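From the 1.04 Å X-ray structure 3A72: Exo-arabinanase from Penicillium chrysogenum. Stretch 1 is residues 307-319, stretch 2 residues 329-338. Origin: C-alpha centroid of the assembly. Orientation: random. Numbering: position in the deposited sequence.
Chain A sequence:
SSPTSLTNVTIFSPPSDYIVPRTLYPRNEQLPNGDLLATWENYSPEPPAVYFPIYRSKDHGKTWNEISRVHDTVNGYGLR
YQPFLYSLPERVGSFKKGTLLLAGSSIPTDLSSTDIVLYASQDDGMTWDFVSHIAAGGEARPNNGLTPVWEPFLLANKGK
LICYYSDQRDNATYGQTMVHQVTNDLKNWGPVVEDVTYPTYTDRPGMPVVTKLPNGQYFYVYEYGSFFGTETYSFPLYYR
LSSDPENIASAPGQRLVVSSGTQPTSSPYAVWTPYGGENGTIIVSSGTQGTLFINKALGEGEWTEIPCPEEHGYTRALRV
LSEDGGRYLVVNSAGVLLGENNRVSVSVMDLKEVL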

# COMPACT_ATOMS: atom_id res chain seq x y z
N PRO A 307 -7.77 -7.68 -18.81
CA PRO A 307 -8.18 -8.73 -17.90
C PRO A 307 -7.13 -9.04 -16.86
O PRO A 307 -5.93 -8.78 -17.02
N CYS A 308 -7.56 -9.66 -15.78
CA CYS A 308 -6.66 -10.10 -14.72
C CYS A 308 -7.25 -11.36 -14.09
O CYS A 308 -8.41 -11.40 -13.78
N PRO A 309 -6.41 -12.40 -13.87
CA PRO A 309 -6.94 -13.65 -13.31
C PRO A 309 -7.10 -13.65 -11.81
O PRO A 309 -7.68 -14.60 -11.26
N GLU A 310 -6.60 -12.64 -11.08
CA GLU A 310 -6.76 -12.52 -9.65
C GLU A 310 -8.06 -11.81 -9.31
O GLU A 310 -8.42 -10.84 -9.96
N GLU A 311 -8.75 -12.31 -8.30
CA GLU A 311 -9.99 -11.67 -7.87
C GLU A 311 -9.76 -10.24 -7.45
O GLU A 311 -8.67 -9.83 -7.06
N HIS A 312 -10.84 -9.45 -7.52
CA HIS A 312 -10.82 -8.13 -6.95
C HIS A 312 -10.69 -8.21 -5.43
O HIS A 312 -11.13 -9.16 -4.80
N GLY A 313 -10.10 -7.17 -4.83
CA GLY A 313 -10.07 -7.09 -3.39
C GLY A 313 -9.63 -5.71 -2.95
O GLY A 313 -9.08 -4.92 -3.70
N TYR A 314 -9.86 -5.47 -1.64
CA TYR A 314 -9.55 -4.19 -1.04
C TYR A 314 -8.04 -3.95 -1.02
O TYR A 314 -7.25 -4.81 -0.59
N THR A 315 -7.64 -2.75 -1.51
CA THR A 315 -6.24 -2.37 -1.67
C THR A 315 -5.34 -3.50 -2.20
O THR A 315 -4.23 -3.73 -1.77
N ARG A 316 -5.89 -4.20 -3.22
CA ARG A 316 -5.16 -5.25 -3.90
C ARG A 316 -3.80 -4.74 -4.31
O ARG A 316 -3.68 -3.66 -4.89
N ALA A 317 -2.76 -5.52 -4.01
CA ALA A 317 -1.37 -5.08 -4.12
C ALA A 317 -0.74 -5.62 -5.37
O ALA A 317 -0.91 -6.77 -5.76
N LEU A 318 0.04 -4.77 -6.05
CA LEU A 318 0.75 -5.11 -7.27
C LEU A 318 2.26 -5.04 -7.01
O LEU A 318 2.74 -4.18 -6.26
N ARG A 319 3.03 -5.85 -7.73
CA ARG A 319 4.48 -5.74 -7.70
C ARG A 319 5.05 -6.24 -9.04
O ARG A 319 4.77 -7.34 -9.47
N LEU A 329 4.35 -9.72 -13.24
CA LEU A 329 3.57 -8.93 -12.31
C LEU A 329 2.87 -9.80 -11.26
O LEU A 329 2.08 -10.69 -11.62
N VAL A 330 3.11 -9.53 -9.99
CA VAL A 330 2.35 -10.09 -8.87
C VAL A 330 1.11 -9.26 -8.66
O VAL A 330 1.16 -8.02 -8.61
N VAL A 331 -0.03 -9.96 -8.49
CA VAL A 331 -1.31 -9.37 -8.15
C VAL A 331 -1.82 -10.13 -6.91
O VAL A 331 -2.09 -11.33 -7.00
N ASN A 332 -1.89 -9.46 -5.77
CA ASN A 332 -2.03 -10.12 -4.45
C ASN A 332 -3.22 -9.55 -3.73
O ASN A 332 -3.23 -8.34 -3.42
N SER A 333 -4.22 -10.36 -3.46
CA SER A 333 -5.39 -9.96 -2.70
C SER A 333 -5.39 -10.60 -1.31
O SER A 333 -4.90 -11.72 -1.11
N ALA A 334 -6.03 -9.92 -0.35
CA ALA A 334 -6.32 -10.48 0.96
C ALA A 334 -7.79 -10.44 1.27
O ALA A 334 -8.19 -10.64 2.44
N GLY A 335 -8.65 -10.20 0.28
CA GLY A 335 -10.08 -10.22 0.47
C GLY A 335 -10.72 -8.89 0.39
O GLY A 335 -10.12 -7.89 -0.03
N VAL A 336 -12.01 -8.84 0.77
CA VAL A 336 -12.84 -7.63 0.68
C VAL A 336 -13.19 -7.17 2.08
O VAL A 336 -13.16 -7.93 3.06
N LEU A 337 -13.55 -5.89 2.22
CA LEU A 337 -14.02 -5.35 3.49
C LEU A 337 -15.17 -6.20 4.02
O LEU A 337 -16.12 -6.53 3.28
N LEU A 338 -15.11 -6.57 5.29
CA LEU A 338 -16.11 -7.34 5.97
C LEU A 338 -16.39 -8.66 5.27
O LEU A 338 -17.47 -9.26 5.45

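Three ordered waters fill the gap where the two stretches leave their regular antiparallel pairing, and water 1 does so through two notably short bonds and one of ordinary length: it donates to Glu 311 OE2 at 2.5 Å and to His 312 O at 2.8 Å, and accepts from Ser 333 OG at 2.4 Å. Ser 333 (chi1 t) points toward stretch 1, and its OG also accepts from Gly 335 N at 3.1 Å with a 167° angle, so the hydroxyl ties its own turn to the water. The space is available because Gly 313 lacks a side chain; an ideal CB there would lie 2.2 Å from Ser 333 OG. Water 2 donates to Tyr 314 O and Gly 335 O, both at 2.8 Å, alongside the direct bond from Tyr 314 N to Gly 335 O (2.9 Å, 153°). Water 3 links Tyr 314 O (2.8 Å) to Ala 334 N (3.0 Å).

Beyond the loop, backbone hydrogen bonds pair Ala 317 with Asn 332 and Arg 319 with Val 330, and side chains alternate between the two faces along each strand, Leu 318 and Val 331 on one, Ala 317, Arg 319, Val 330 and Asn 332 on the other. On the first face, Val 331 (t) has the largest area covered by the other stretch, 98 Å². Its CG1 meets Leu 318 CD2 at 3.8 Å and Cys 308 SG at 3.9 Å, and lies over one face of the Arg 316 guanidinium, 3.7 Å from NE. Leu 318 is m,t, which carries its end nearer stretch 2. Glu 310 (t,p) points toward the same strand, its CB 3.7 Å from Val 331 CG1 and its OE2 3.3 Å from Ser 333 CB. On the other face, Arg 319 CB and Val 330 CB approach to 4.2 Å, while the arginine's end leads away.

Back beside the water site, Leu 337 (m,t) places CD2 3.9 Å from Tyr 314 CE2; the methyl sits 10° off the ring normal, a CH-pi contact over the face. Val 336 CG1 reaches His 312 NE2 obliquely at 3.7 Å.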

# COMPACT_ATOMS: atom_id res chain seq x y z
CB PRO A 307 -8.39 -9.96 -18.82
CG PRO A 307 -8.52 -9.41 -20.19
CD PRO A 307 -7.71 -8.16 -20.23
CB CYS A 308 -6.51 -8.98 -13.71
SG CYS A 308 -5.50 -9.40 -12.26
CB PRO A 309 -5.88 -14.68 -13.67
CG PRO A 309 -4.62 -13.90 -13.74
CD PRO A 309 -4.99 -12.54 -14.30
CB GLU A 310 -5.60 -11.74 -9.08
CG GLU A 310 -5.61 -11.57 -7.58
CD GLU A 310 -5.38 -12.84 -6.81
OE1 GLU A 310 -4.91 -13.86 -7.29
OE2 GLU A 310 -5.71 -12.71 -5.57
CB GLU A 311 -10.56 -12.46 -6.69
CG GLU A 311 -9.72 -12.43 -5.43
CD GLU A 311 -10.28 -13.30 -4.29
OE1 GLU A 311 -11.00 -14.30 -4.57
OE2 GLU A 311 -9.98 -12.99 -3.12
CB HIS A 312 -12.05 -7.31 -7.33
CG HIS A 312 -13.22 -7.51 -6.48
ND1 HIS A 312 -14.04 -8.55 -6.52
CD2 HIS A 312 -13.65 -6.71 -5.45
CE1 HIS A 312 -15.00 -8.42 -5.59
NE2 HIS A 312 -14.78 -7.30 -4.94
CB TYR A 314 -10.05 -4.18 0.38
CG TYR A 314 -9.89 -2.87 1.15
CD1 TYR A 314 -10.47 -1.70 0.71
CD2 TYR A 314 -9.15 -2.85 2.29
CE1 TYR A 314 -10.32 -0.52 1.37
CE2 TYR A 314 -9.03 -1.68 3.04
CZ TYR A 314 -9.63 -0.52 2.57
OH TYR A 314 -9.56 0.63 3.33
CB THR A 315 -5.70 -1.69 -0.38
OG1 THR A 315 -4.48 -0.98 -0.73
CG2 THR A 315 -5.44 -2.56 0.79
CB ARG A 316 -6.00 -5.76 -5.08
CG ARG A 316 -5.44 -6.99 -5.76
CD ARG A 316 -6.37 -7.52 -6.82
NE ARG A 316 -6.45 -6.58 -7.93
CZ ARG A 316 -7.06 -6.83 -9.07
NH1 ARG A 316 -7.60 -8.02 -9.32
NH2 ARG A 316 -7.13 -5.89 -10.03
CB ALA A 317 -0.58 -5.51 -2.90
CB LEU A 318 0.43 -4.12 -8.39
CG LEU A 318 -1.04 -3.95 -8.76
CD1 LEU A 318 -1.19 -2.92 -9.86
CD2 LEU A 318 -1.64 -5.29 -9.17
CB ARG A 319 5.10 -6.48 -6.56
CG ARG A 319 6.60 -6.28 -6.49
CD ARG A 319 7.22 -6.70 -5.17
NE ARG A 319 6.75 -5.84 -4.09
CZ ARG A 319 7.17 -4.58 -3.88
NH1 ARG A 319 8.10 -4.04 -4.61
NH2 ARG A 319 6.63 -3.91 -2.90
CB LEU A 329 2.49 -8.18 -13.08
CG LEU A 329 1.56 -7.28 -12.24
CD1 LEU A 329 2.29 -6.07 -11.71
CD2 LEU A 329 0.35 -6.89 -13.06
CB VAL A 330 3.23 -10.05 -7.63
CG1 VAL A 330 2.45 -10.11 -6.32
CG2 VAL A 330 4.26 -11.19 -7.66
CB VAL A 331 -2.33 -9.43 -9.31
CG1 VAL A 331 -3.54 -8.62 -8.94
CG2 VAL A 331 -1.71 -8.99 -10.61
CB ASN A 332 -0.73 -9.86 -3.70
CG ASN A 332 -0.63 -10.22 -2.26
OD1 ASN A 332 -1.37 -11.11 -1.68
ND2 ASN A 332 0.21 -9.60 -1.57
CB SER A 333 -6.69 -10.40 -3.44
OG SER A 333 -7.82 -9.93 -2.70
CB ALA A 334 -5.50 -9.82 2.08
CB VAL A 336 -14.11 -7.89 -0.15
CG1 VAL A 336 -13.73 -8.28 -1.58
CG2 VAL A 336 -15.01 -8.95 0.48
CB LEU A 337 -14.53 -3.90 3.27
CG LEU A 337 -13.37 -2.87 3.08
CD1 LEU A 337 -13.94 -1.56 2.54
CD2 LEU A 337 -12.59 -2.60 4.37
CB LEU A 338 -17.41 -6.53 6.13
CG LEU A 338 -17.18 -5.24 6.92
CD1 LEU A 338 -18.47 -4.46 7.06
CD2 LEU A 338 -16.63 -5.51 8.33
O HOH W 1 -10.17 -10.54 -2.61
O HOH W 2 -7.88 -6.76 1.29
O HOH W 3 -6.90 -7.40 -1.67